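Local coordinates for protein meta cleavage compound hydrolase (Janthinobacterium, PDB 1J1I) that catalyses a hydrolytic carbon-carbon bond cleavage in carbazole degradation, probably splitting the meta-cleavage product HOPDA to yield anthranilate, at residues I40-G45 with I69-L74; G48-G53 with Y186-D191; I59-R64 with H267-A272; F158-M163 with A180-R185; H165-L170 with G260-I265. One frame throughout, in Å; residues are numbered along the deposited sequence.

Contact 1 closes the first loop, a short one, pairing strand 38-42 with strand 67-71. Within that loop start two longer links, so contacts 2 and 3 both cross contact 1. Contact 2 runs from the turn before helix 51-55 to helix 179-190, and contact 3 from helix 59-62 to the C-terminal helix 268-281; these two also cross each other. Contact 4, a local pairing of helices 160-170 and 179-190, is nested inside both. Contact 5 starts on helix 160-170, crosses contacts 2 and 4, and ends at the catalytic histidine loop, still inside contact 3. Together they tie the central sheet to the helices above the active site and to the C-terminal helix.

Contact 1: residues I40-G45 with I69-L74; sequences ILIHGG and IAMDML
His43 NE2 accepts the backbone N-H of Met73 at 2.9 Å in a nearly straight bond (169°), while its ND1 donates to Gly44 O at 2.8 Å. The imidazole is thus fixed by a bond on each nitrogen; chi1 of 63° sets CG on the side facing segment 69-74. Upstream, Leu41 N gives its hydrogen to Ile69 O (2.8 Å) and Leu41 O receives that of Met71 N (3.1 Å). A water donates to both Leu41 O and Met71 O where the two strands begin to part. Strands 38-42 and 67-71 are parallel neighbours in the central sheet of the alpha/beta-hydrolase fold, and His43-Gly44 follows the first of them, in the place where related enzymes carry the loop that leads into the oxyanion hole. Consistent with this, Gly45 N makes a weak hydrogen bond to the active-site Ser114 OG. Around the polar core, Ile42 CG2 rests on Met73 CG at 3.6 Å, the two side chains crossing at about a right angle. Met73 bends at chi3 (-80°), which brings CE to His43 CE1 (3.5 Å). Ile42 and Met71 run side by side, Ile42 CD1 4.1 Å from Met71 CE.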
# COMPACT_ATOMS: atom_id res chain seq x y z
N ILE A 40 18.07 6.04 4.41
CA ILE A 40 18.14 6.82 5.63
C ILE A 40 16.79 6.89 6.33
O ILE A 40 15.79 7.26 5.73
CB ILE A 40 18.60 8.27 5.35
CG1 ILE A 40 19.99 8.25 4.70
CG2 ILE A 40 18.60 9.08 6.65
CD1 ILE A 40 20.53 9.64 4.38
N LEU A 41 16.78 6.52 7.61
CA LEU A 41 15.56 6.55 8.41
C LEU A 41 15.61 7.78 9.30
O LEU A 41 16.62 8.03 9.97
CB LEU A 41 15.46 5.27 9.26
CG LEU A 41 15.65 3.93 8.52
CD1 LEU A 41 15.53 2.77 9.50
CD2 LEU A 41 14.61 3.79 7.40
N ILE A 42 14.53 8.57 9.30
CA ILE A 42 14.45 9.79 10.11
C ILE A 42 13.31 9.68 11.11
O ILE A 42 12.14 9.60 10.72
CB ILE A 42 14.21 11.04 9.24
CG1 ILE A 42 15.13 11.03 8.01
CG2 ILE A 42 14.51 12.29 10.04
CD1 ILE A 42 16.60 11.02 8.35
N HIS A 43 13.65 9.69 12.40
CA HIS A 43 12.69 9.58 13.49
C HIS A 43 11.72 10.77 13.56
O HIS A 43 11.94 11.80 12.93
CB HIS A 43 13.44 9.44 14.82
CG HIS A 43 14.29 10.63 15.16
ND1 HIS A 43 13.77 11.77 15.74
CD2 HIS A 43 15.60 10.89 14.94
CE1 HIS A 43 14.73 12.67 15.87
NE2 HIS A 43 15.85 12.16 15.39
N GLY A 44 10.66 10.61 14.34
CA GLY A 44 9.69 11.67 14.49
C GLY A 44 10.06 12.66 15.58
O GLY A 44 11.11 12.55 16.21
N GLY A 45 9.19 13.65 15.79
CA GLY A 45 9.44 14.64 16.81
C GLY A 45 9.04 14.08 18.15
O GLY A 45 8.83 12.87 18.30
N ILE A 69 20.70 3.46 7.43
CA ILE A 69 21.31 4.54 8.20
C ILE A 69 20.21 5.33 8.91
O ILE A 69 19.47 6.08 8.28
CB ILE A 69 22.09 5.49 7.25
CG1 ILE A 69 23.20 4.72 6.51
CG2 ILE A 69 22.65 6.68 8.03
CD1 ILE A 69 24.38 4.28 7.37
N ALA A 70 20.11 5.15 10.23
CA ALA A 70 19.11 5.85 11.04
C ALA A 70 19.79 7.06 11.68
O ALA A 70 20.59 6.91 12.60
CB ALA A 70 18.55 4.91 12.11
N MET A 71 19.44 8.25 11.20
CA MET A 71 20.03 9.50 11.66
C MET A 71 19.22 10.30 12.68
O MET A 71 18.02 10.47 12.52
CB MET A 71 20.29 10.41 10.45
CG MET A 71 20.93 11.76 10.75
SD MET A 71 20.56 13.02 9.47
CE MET A 71 19.06 13.75 10.17
N ASP A 72 19.89 10.78 13.73
CA ASP A 72 19.22 11.62 14.73
C ASP A 72 19.21 13.04 14.16
O ASP A 72 20.25 13.56 13.75
CB ASP A 72 19.99 11.63 16.06
CG ASP A 72 19.68 10.42 16.92
OD1 ASP A 72 18.88 9.55 16.50
OD2 ASP A 72 20.25 10.36 18.03
N MET A 73 18.03 13.66 14.13
CA MET A 73 17.93 15.01 13.63
C MET A 73 18.61 16.02 14.54
O MET A 73 18.86 15.76 15.71
CB MET A 73 16.46 15.43 13.48
CG MET A 73 15.70 14.73 12.35
SD MET A 73 14.06 15.44 12.13
CE MET A 73 13.18 14.63 13.47
N LEU A 74 18.90 17.18 13.97
CA LEU A 74 19.51 18.29 14.68
C LEU A 74 18.71 18.55 15.96
O LEU A 74 17.49 18.72 15.91
CB LEU A 74 19.46 19.54 13.80
CG LEU A 74 19.89 20.90 14.35
CD1 LEU A 74 21.39 20.91 14.63
CD2 LEU A 74 19.53 21.97 13.33
O HOH W 1 16.14 8.00 12.74

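Contact 2: residues G48-G53 with Y186-D191; sequences GAESEG and YTYATD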
# COMPACT_ATOMS: atom_id res chain seq x y z
N GLY A 48 12.49 13.11 23.64
CA GLY A 48 13.14 11.82 23.74
C GLY A 48 13.09 10.98 22.48
O GLY A 48 13.52 9.83 22.49
N ALA A 49 12.57 11.54 21.39
CA ALA A 49 12.49 10.78 20.15
C ALA A 49 13.86 10.75 19.49
O ALA A 49 14.54 11.77 19.38
CB ALA A 49 11.47 11.41 19.21
N GLU A 50 14.27 9.56 19.08
CA GLU A 50 15.56 9.37 18.41
C GLU A 50 15.57 8.05 17.63
O GLU A 50 14.60 7.29 17.67
CB GLU A 50 16.72 9.45 19.42
CG GLU A 50 16.56 8.60 20.68
CD GLU A 50 16.72 7.12 20.41
OE1 GLU A 50 17.81 6.71 19.95
OE2 GLU A 50 15.75 6.37 20.64
N SER A 51 16.66 7.80 16.92
CA SER A 51 16.79 6.63 16.06
C SER A 51 16.57 5.23 16.62
O SER A 51 15.90 4.41 15.99
CB SER A 51 18.14 6.68 15.35
OG SER A 51 18.25 7.87 14.57
N GLU A 52 17.15 4.93 17.78
CA GLU A 52 17.00 3.59 18.34
C GLU A 52 15.55 3.26 18.70
O GLU A 52 15.03 2.23 18.29
CB GLU A 52 17.92 3.43 19.56
CG GLU A 52 17.99 2.02 20.13
CD GLU A 52 19.19 1.85 21.05
OE1 GLU A 52 19.37 2.68 21.96
OE2 GLU A 52 19.96 0.88 20.85
N GLY A 53 14.92 4.15 19.46
CA GLY A 53 13.54 3.92 19.87
C GLY A 53 12.56 3.88 18.70
O GLY A 53 11.57 3.16 18.74
N TYR A 186 12.16 7.97 27.80
CA TYR A 186 12.10 8.90 28.92
C TYR A 186 13.50 9.40 29.28
O TYR A 186 13.69 10.57 29.60
CB TYR A 186 11.46 8.24 30.14
CG TYR A 186 11.30 9.18 31.31
CD1 TYR A 186 10.56 10.35 31.18
CD2 TYR A 186 11.90 8.91 32.54
CE1 TYR A 186 10.42 11.23 32.24
CE2 TYR A 186 11.76 9.79 33.61
CZ TYR A 186 11.02 10.95 33.45
OH TYR A 186 10.88 11.84 34.50
N THR A 187 14.48 8.49 29.22
CA THR A 187 15.86 8.85 29.53
C THR A 187 16.36 9.92 28.56
O THR A 187 17.01 10.88 28.98
CB THR A 187 16.78 7.61 29.47
OG1 THR A 187 16.41 6.68 30.50
CG2 THR A 187 18.24 8.02 29.66
N TYR A 188 16.07 9.75 27.27
CA TYR A 188 16.49 10.73 26.28
C TYR A 188 15.77 12.06 26.46
O TYR A 188 16.36 13.12 26.30
CB TYR A 188 16.21 10.22 24.85
CG TYR A 188 17.22 9.23 24.32
CD1 TYR A 188 16.88 7.90 24.12
CD2 TYR A 188 18.51 9.64 23.98
CE1 TYR A 188 17.79 6.99 23.58
CE2 TYR A 188 19.43 8.74 23.45
CZ TYR A 188 19.07 7.42 23.25
OH TYR A 188 19.97 6.53 22.72
N ALA A 189 14.49 11.99 26.81
CA ALA A 189 13.67 13.19 26.99
C ALA A 189 14.03 14.00 28.23
O ALA A 189 13.77 15.20 28.28
CB ALA A 189 12.19 12.80 27.04
N THR A 190 14.62 13.34 29.22
CA THR A 190 15.00 13.99 30.46
C THR A 190 16.36 14.68 30.39
O THR A 190 16.57 15.69 31.05
CB THR A 190 14.99 12.99 31.63
OG1 THR A 190 13.65 12.59 31.91
CG2 THR A 190 15.60 13.61 32.89
N ASP A 191 17.27 14.12 29.61
CA ASP A 191 18.60 14.70 29.44
C ASP A 191 18.41 16.20 29.24
O ASP A 191 17.84 16.63 28.23
CB ASP A 191 19.29 14.09 28.22
CG ASP A 191 20.65 14.71 27.94
OD1 ASP A 191 21.55 14.55 28.79
OD2 ASP A 191 20.81 15.35 26.88
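Glu50, whose side chain lies against the Tyr188 ring, has a carboxylate held from several directions. OE1 accepts from Glu52 N at 2.9 Å, the donor standing above the carboxylate plane, and also forms a salt bridge with Arg29. OE2 takes the N-H of Gly53 on its syn side at 2.6 Å. Glu50 is the N-cap of helix 51-55, and with both oxygens it binds the first turn of that helix, whose N-terminal end would be expected to favour the negative charge. The same carboxylate stacks on Tyr188, the two planes being only 5° apart, with Glu50 CD 3.3 Å from Tyr188 CE1. Glu50 CG makes a CH-pi contact over the centre of the ring, 3.5 Å from its centroid; a bend at chi2 (72°) then lays CD over the ring's CE1 side. An alanine in place of Glu50 would probably leave the N-H groups of Glu52 and Gly53 without their side-chain acceptors, deprive Arg29 of a charged mate and uncover one face of Tyr188. At the other end the backbones meet closely: Gly48 CA is 3.4 Å from Ala189 N. Gly48 has positive phi, and a CB on it would collide with the methyl of Ala189. The contact thereby fastens the turn between strand 38-42 and helix 51-55 to the last turn of helix 179-190, one of the helices inserted above the central sheet, while Ser51 at the start of helix 51-55 reaches down to Asp72 beyond strand 67-71.

Contact 3: residues I59-R64 with H267-A272; sequences IPILAR and HPEDFA
Ile61 closes over the methyl of Ala272 in the tight part of this contact. Its CG2, anti to the backbone N, lies 3.5 Å from Ala272 CB, and its CD1 comes to 3.6 Å from the same atom, so that both branches of the isoleucine grasp one carbon. Leu62 adds to this from the next position on its helix, with CD2 3.6 Å from Ala272 O and 4.3 Å from Ala272 CB. The small alanine lets helix 59-62 come close to helix 268-281, the backbones approaching to 6.4 Å between Leu62 CA and Ala272 CA. Further along the C-terminal helix, Leu276 continues the apolar surface under both Ile61 and Leu62, while Leu62 and the neighbouring Ala63 also reach Val68 of strand 67-71. The contact thus joins two helices that pack beside the central sheet of the alpha/beta-hydrolase fold.

Toward solvent the fit is looser. Glu269 bends at chi2 (-112°), which turns CD aside; the side chain crosses Ile61 at about a right angle, and OE2 lies 3.6 Å from Ile61 CD1, a van der Waals approach. Arg64 NH2 stays 5.6 Å from Glu269 OE2: the charges are opposite, yet they form no salt bridge. Asp270, on another side of the same helix, is bonded to Trp252 of the second subunit.

With no hydrogen bond between the segments, their association rests on apolar burial, with the two isoleucine branches on the Ala272 methyl and Leu62 beside its carbonyl; the charges of Arg64 and Glu269 would probably add no more than a weak attraction.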
# COMPACT_ATOMS: atom_id res chain seq x y z
N ILE A 59 15.12 -1.76 11.54
CA ILE A 59 16.46 -1.82 10.99
C ILE A 59 16.91 -3.22 10.52
O ILE A 59 17.37 -3.36 9.40
CB ILE A 59 17.50 -1.26 11.98
CG1 ILE A 59 17.22 0.22 12.24
CG2 ILE A 59 18.92 -1.41 11.41
CD1 ILE A 59 18.04 0.81 13.37
N PRO A 60 16.76 -4.25 11.38
CA PRO A 60 17.17 -5.62 11.02
C PRO A 60 16.54 -6.11 9.73
O PRO A 60 17.20 -6.71 8.88
CB PRO A 60 16.69 -6.44 12.23
CG PRO A 60 16.76 -5.44 13.36
CD PRO A 60 16.09 -4.27 12.69
N ILE A 61 15.25 -5.86 9.59
CA ILE A 61 14.52 -6.29 8.41
C ILE A 61 15.03 -5.60 7.15
O ILE A 61 15.34 -6.25 6.15
CB ILE A 61 13.01 -6.00 8.58
CG1 ILE A 61 12.48 -6.69 9.84
CG2 ILE A 61 12.25 -6.50 7.36
CD1 ILE A 61 11.06 -6.32 10.21
N LEU A 62 15.13 -4.28 7.20
CA LEU A 62 15.59 -3.53 6.04
C LEU A 62 17.05 -3.85 5.72
O LEU A 62 17.44 -3.94 4.55
CB LEU A 62 15.41 -2.03 6.29
CG LEU A 62 13.96 -1.57 6.50
CD1 LEU A 62 13.92 -0.08 6.76
CD2 LEU A 62 13.13 -1.93 5.28
N ALA A 63 17.86 -4.04 6.76
CA ALA A 63 19.28 -4.32 6.60
C ALA A 63 19.58 -5.62 5.85
O ALA A 63 20.72 -5.87 5.45
CB ALA A 63 19.96 -4.33 7.96
N ARG A 64 18.56 -6.45 5.66
CA ARG A 64 18.77 -7.70 4.93
C ARG A 64 18.92 -7.41 3.45
O ARG A 64 19.43 -8.24 2.69
CB ARG A 64 17.58 -8.64 5.14
CG ARG A 64 17.96 -9.99 5.72
CD ARG A 64 17.82 -10.01 7.24
NE ARG A 64 16.42 -9.98 7.65
CZ ARG A 64 16.01 -10.09 8.91
NH1 ARG A 64 16.89 -10.25 9.89
NH2 ARG A 64 14.71 -10.05 9.19
N HIS A 267 3.55 -1.64 14.11
CA HIS A 267 3.55 -2.81 13.23
C HIS A 267 4.85 -2.80 12.43
O HIS A 267 4.84 -2.57 11.22
CB HIS A 267 2.36 -2.73 12.27
CG HIS A 267 1.04 -2.52 12.95
ND1 HIS A 267 0.41 -3.52 13.67
CD2 HIS A 267 0.24 -1.43 13.03
CE1 HIS A 267 -0.72 -3.05 14.16
NE2 HIS A 267 -0.85 -1.79 13.79
N PRO A 268 5.98 -3.06 13.10
CA PRO A 268 7.29 -3.07 12.43
C PRO A 268 7.43 -3.97 11.20
O PRO A 268 7.93 -3.53 10.17
CB PRO A 268 8.27 -3.42 13.56
CG PRO A 268 7.42 -4.21 14.52
CD PRO A 268 6.11 -3.48 14.51
N GLU A 269 6.99 -5.22 11.31
CA GLU A 269 7.08 -6.15 10.19
C GLU A 269 6.27 -5.66 8.99
O GLU A 269 6.73 -5.71 7.85
CB GLU A 269 6.58 -7.53 10.61
CG GLU A 269 7.50 -8.25 11.58
CD GLU A 269 8.17 -9.46 10.97
OE1 GLU A 269 7.45 -10.43 10.63
OE2 GLU A 269 9.41 -9.45 10.81
N ASP A 270 5.06 -5.20 9.27
CA ASP A 270 4.18 -4.70 8.22
C ASP A 270 4.84 -3.50 7.54
O ASP A 270 4.96 -3.47 6.32
CB ASP A 270 2.83 -4.30 8.83
CG ASP A 270 1.81 -3.89 7.77
OD1 ASP A 270 0.64 -3.64 8.13
OD2 ASP A 270 2.18 -3.80 6.59
N PHE A 271 5.27 -2.53 8.33
CA PHE A 271 5.90 -1.34 7.77
C PHE A 271 7.18 -1.64 6.98
O PHE A 271 7.38 -1.11 5.89
CB PHE A 271 6.24 -0.34 8.87
CG PHE A 271 7.00 0.85 8.35
CD1 PHE A 271 6.32 1.92 7.77
CD2 PHE A 271 8.39 0.86 8.37
CE1 PHE A 271 7.02 2.98 7.20
CE2 PHE A 271 9.10 1.92 7.80
CZ PHE A 271 8.41 2.98 7.22
N ALA A 272 8.05 -2.47 7.56
CA ALA A 272 9.32 -2.81 6.93
C ALA A 272 9.12 -3.50 5.59
O ALA A 272 9.83 -3.21 4.63
CB ALA A 272 10.14 -3.71 7.86

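Contact 4: residues F158-M163 with A180-R185; sequences FTREGM and AMINSR
Arg160 and Asn183 supply the hydrogen bonds between the segments. The extended arginine grips side-on, NE at 2.7 Å and NH2 at 2.9 Å both donating to Asn183 OD1. NE lies almost in line with the carbonyl, whereas NH2 stands above its plane; guanidinium and amide are turned 63° apart, and both bonds are bent. A weak, long ion pair links NH2 to Asp179. In its own segment, Thr159 N-caps the helix, OG1 accepting from Gly162 N.

The apolar contacts begin on the same guanidinium, where Ile182 CG2 sits over the centre of one face, 3.7 Å from Arg160 CZ. Deeper in, Met163 folds at chi2 (58°) and its thioether crosses the Arg185 chain at about a right angle. SD lies 3.2 Å from Arg185 CD, a close approach, and CE 3.6 Å from Arg185 CG.

These contacts join helices 160-170 and 179-190 of the helical insertion that, as in related alpha/beta-hydrolases, forms a lid over the active site. The chemistry grades from a polar outer end to a buried sulfur-aliphatic one: Arg160 is met by a neutral amide, so its charge is likely to be only partly offset here, while Arg185 offers its methylenes to Met163.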
# COMPACT_ATOMS: atom_id res chain seq x y z
N PHE A 158 6.98 15.75 31.15
CA PHE A 158 8.27 15.13 31.43
C PHE A 158 8.33 14.20 32.64
O PHE A 158 9.28 14.24 33.42
CB PHE A 158 9.36 16.20 31.55
CG PHE A 158 9.66 16.90 30.25
CD1 PHE A 158 8.80 17.88 29.76
CD2 PHE A 158 10.78 16.55 29.50
CE1 PHE A 158 9.06 18.50 28.55
CE2 PHE A 158 11.04 17.17 28.29
CZ PHE A 158 10.18 18.15 27.81
N THR A 159 7.30 13.37 32.79
CA THR A 159 7.24 12.40 33.87
C THR A 159 7.19 11.05 33.17
O THR A 159 6.77 10.97 32.01
CB THR A 159 5.97 12.56 34.73
OG1 THR A 159 4.81 12.41 33.91
CG2 THR A 159 5.95 13.93 35.40
N ARG A 160 7.61 9.98 33.84
CA ARG A 160 7.57 8.67 33.21
C ARG A 160 6.14 8.34 32.84
O ARG A 160 5.87 7.82 31.75
CB ARG A 160 8.13 7.59 34.13
CG ARG A 160 8.22 6.24 33.44
CD ARG A 160 8.77 5.16 34.34
NE ARG A 160 9.01 3.92 33.61
CZ ARG A 160 8.07 3.21 32.99
NH1 ARG A 160 6.81 3.62 33.01
NH2 ARG A 160 8.40 2.10 32.35
N GLU A 161 5.21 8.63 33.74
CA GLU A 161 3.80 8.36 33.49
C GLU A 161 3.27 9.21 32.34
O GLU A 161 2.41 8.76 31.58
CB GLU A 161 2.97 8.62 34.75
CG GLU A 161 2.77 7.38 35.60
CD GLU A 161 2.10 6.26 34.83
OE1 GLU A 161 0.98 6.49 34.31
OE2 GLU A 161 2.68 5.16 34.74
N GLY A 162 3.77 10.43 32.22
CA GLY A 162 3.34 11.30 31.14
C GLY A 162 3.75 10.69 29.81
O GLY A 162 3.04 10.82 28.81
N MET A 163 4.90 10.03 29.80
CA MET A 163 5.42 9.39 28.60
C MET A 163 4.57 8.18 28.24
O MET A 163 4.34 7.89 27.07
CB MET A 163 6.87 8.95 28.83
CG MET A 163 7.57 8.44 27.58
SD MET A 163 7.58 9.66 26.25
CE MET A 163 8.95 10.72 26.77
N ALA A 180 10.72 -1.14 28.82
CA ALA A 180 12.07 -0.89 28.34
C ALA A 180 12.07 0.26 27.34
O ALA A 180 12.91 1.16 27.41
CB ALA A 180 12.64 -2.14 27.70
N MET A 181 11.12 0.22 26.41
CA MET A 181 11.01 1.26 25.39
C MET A 181 10.63 2.59 26.02
O MET A 181 11.12 3.64 25.61
CB MET A 181 9.97 0.84 24.34
CG MET A 181 9.74 1.87 23.24
SD MET A 181 8.53 3.11 23.71
CE MET A 181 7.28 2.86 22.45
N ILE A 182 9.75 2.55 27.01
CA ILE A 182 9.32 3.76 27.71
C ILE A 182 10.50 4.37 28.46
O ILE A 182 10.74 5.58 28.38
CB ILE A 182 8.19 3.46 28.72
CG1 ILE A 182 6.90 3.10 27.96
CG2 ILE A 182 7.95 4.67 29.62
CD1 ILE A 182 6.33 4.24 27.14
N ASN A 183 11.24 3.54 29.20
CA ASN A 183 12.38 4.03 29.97
C ASN A 183 13.44 4.65 29.08
O ASN A 183 14.00 5.70 29.40
CB ASN A 183 13.02 2.90 30.78
CG ASN A 183 12.03 2.24 31.73
OD1 ASN A 183 11.16 2.90 32.30
ND2 ASN A 183 12.17 0.93 31.91
N SER A 184 13.72 4.00 27.95
CA SER A 184 14.72 4.50 27.01
C SER A 184 14.33 5.88 26.49
O SER A 184 15.15 6.80 26.50
CB SER A 184 14.88 3.51 25.85
OG SER A 184 15.90 3.93 24.96
N ARG A 185 13.09 6.02 26.04
CA ARG A 185 12.61 7.29 25.52
C ARG A 185 12.58 8.36 26.61
O ARG A 185 12.93 9.51 26.37
CB ARG A 185 11.21 7.14 24.90
CG ARG A 185 10.56 8.47 24.51
CD ARG A 185 9.19 8.29 23.88
NE ARG A 185 9.26 8.02 22.45
CZ ARG A 185 8.93 8.89 21.50
NH1 ARG A 185 8.51 10.11 21.82
NH2 ARG A 185 9.04 8.55 20.23

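Contact 5: residues H165-L170 with G260-I265; sequences HLVKAL and GHWAMI
Trp262 presses the six-membered half of its indole against three aliphatic side chains of helix 160-170. Leu170 lies over one face of the indole, CB above the ring and CD1 3.4 Å from Trp262 CZ2, and Leu166 CD1 is 3.7 Å from Trp262 CH2. Val167 meets the far corner of the ring, its CG1 3.9 Å from Trp262 CZ3 and its CG2 at the edge, in the ring plane. This is where a helix of the lid meets the loop carrying the catalytic histidine of the alpha/beta-hydrolase fold: His261 belongs, with Ser114 and Asp233, to the catalytic triad, and follows the last strand, 251-256. A chi1 of -60° sets CG of Trp262 anti to its carbonyl carbon, on the side facing the helix, and the indole also touches Arg185 of helix 179-190. An alanine at Trp262 would probably open a gap beside Leu166, Val167 and Leu170, leaving the backbone bond to Leu170 O as the main tie to the histidine loop. Outward from this core lies the polar edge. Glu266 receives the backbone N-H groups of Gly260 and Trp262, one on each carboxylate oxygen, bracing the loop from its own side. The His261 side chain is bonded through ND1 to Asp233 OD2, while its carbonyl is held by Asn113, next to the nucleophile. Between the segments His261 N donates to Leu170 O at 2.8 Å in a fairly straight bond (160°). Beside that bond Gly260 CA lies 3.7 Å from Leu170 O, and a CB on this glycine would clash with the same oxygen.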
# COMPACT_ATOMS: atom_id res chain seq x y z
N HIS A 165 1.36 7.80 28.94
CA HIS A 165 0.11 8.33 28.41
C HIS A 165 0.28 8.80 26.97
O HIS A 165 -0.60 8.60 26.14
CB HIS A 165 -0.41 9.49 29.26
CG HIS A 165 -1.02 9.06 30.56
ND1 HIS A 165 -2.08 8.18 30.63
CD2 HIS A 165 -0.73 9.40 31.84
CE1 HIS A 165 -2.42 8.00 31.90
NE2 HIS A 165 -1.62 8.73 32.65
N LEU A 166 1.42 9.42 26.68
CA LEU A 166 1.69 9.92 25.34
C LEU A 166 1.76 8.78 24.33
O LEU A 166 1.13 8.83 23.27
CB LEU A 166 3.00 10.73 25.32
CG LEU A 166 3.49 11.36 24.01
CD1 LEU A 166 4.06 10.29 23.09
CD2 LEU A 166 2.35 12.11 23.35
N VAL A 167 2.53 7.74 24.65
CA VAL A 167 2.66 6.61 23.74
C VAL A 167 1.32 5.92 23.49
O VAL A 167 0.99 5.60 22.35
CB VAL A 167 3.68 5.58 24.28
CG1 VAL A 167 3.73 4.36 23.36
CG2 VAL A 167 5.06 6.22 24.38
N LYS A 168 0.55 5.71 24.55
CA LYS A 168 -0.76 5.08 24.41
C LYS A 168 -1.67 5.95 23.54
O LYS A 168 -2.42 5.45 22.71
CB LYS A 168 -1.42 4.88 25.78
CG LYS A 168 -0.78 3.82 26.65
CD LYS A 168 -1.61 3.58 27.90
CE LYS A 168 -1.00 2.49 28.77
NZ LYS A 168 -1.81 2.24 30.00
N ALA A 169 -1.59 7.26 23.74
CA ALA A 169 -2.42 8.20 22.99
C ALA A 169 -2.12 8.23 21.49
O ALA A 169 -3.03 8.34 20.68
CB ALA A 169 -2.26 9.60 23.57
N LEU A 170 -0.84 8.11 21.13
CA LEU A 170 -0.42 8.16 19.73
C LEU A 170 -0.43 6.82 18.99
O LEU A 170 -0.13 6.77 17.80
CB LEU A 170 0.99 8.75 19.63
CG LEU A 170 1.25 10.10 20.30
CD1 LEU A 170 2.63 10.59 19.90
CD2 LEU A 170 0.19 11.10 19.87
N GLY A 260 -1.94 3.70 14.65
CA GLY A 260 -1.93 5.09 15.05
C GLY A 260 -0.92 5.92 14.28
O GLY A 260 -0.74 5.74 13.07
N HIS A 261 -0.25 6.82 14.99
CA HIS A 261 0.73 7.74 14.41
C HIS A 261 2.14 7.16 14.18
O HIS A 261 2.94 7.76 13.47
CB HIS A 261 0.82 8.98 15.31
CG HIS A 261 1.54 10.14 14.70
ND1 HIS A 261 1.20 10.67 13.48
CD2 HIS A 261 2.55 10.91 15.18
CE1 HIS A 261 1.97 11.71 13.22
NE2 HIS A 261 2.80 11.88 14.24
N TRP A 262 2.43 5.99 14.77
CA TRP A 262 3.75 5.36 14.63
C TRP A 262 3.72 3.96 14.00
O TRP A 262 4.01 2.97 14.68
CB TRP A 262 4.44 5.27 15.99
CG TRP A 262 4.68 6.58 16.69
CD1 TRP A 262 4.79 7.81 16.11
CD2 TRP A 262 4.90 6.77 18.09
NE1 TRP A 262 5.07 8.76 17.06
CE2 TRP A 262 5.14 8.15 18.29
CE3 TRP A 262 4.92 5.91 19.20
CZ2 TRP A 262 5.40 8.69 19.55
CZ3 TRP A 262 5.18 6.46 20.46
CH2 TRP A 262 5.41 7.83 20.62
N ALA A 263 3.40 3.87 12.72
CA ALA A 263 3.33 2.58 12.04
C ALA A 263 4.59 1.73 12.23
O ALA A 263 4.50 0.52 12.46
CB ALA A 263 3.05 2.79 10.55
N MET A 264 5.77 2.34 12.13
CA MET A 264 7.02 1.60 12.26
C MET A 264 7.23 0.97 13.64
O MET A 264 8.00 0.02 13.78
CB MET A 264 8.23 2.50 11.95
CG MET A 264 8.58 3.48 13.05
SD MET A 264 7.30 4.69 13.37
CE MET A 264 8.06 5.63 14.67
N ILE A 265 6.56 1.52 14.65
CA ILE A 265 6.67 0.99 16.01
C ILE A 265 5.52 0.03 16.32
O ILE A 265 5.73 -1.03 16.90
CB ILE A 265 6.66 2.13 17.06
CG1 ILE A 265 7.91 3.01 16.91
CG2 ILE A 265 6.61 1.55 18.47
CD1 ILE A 265 7.94 4.22 17.82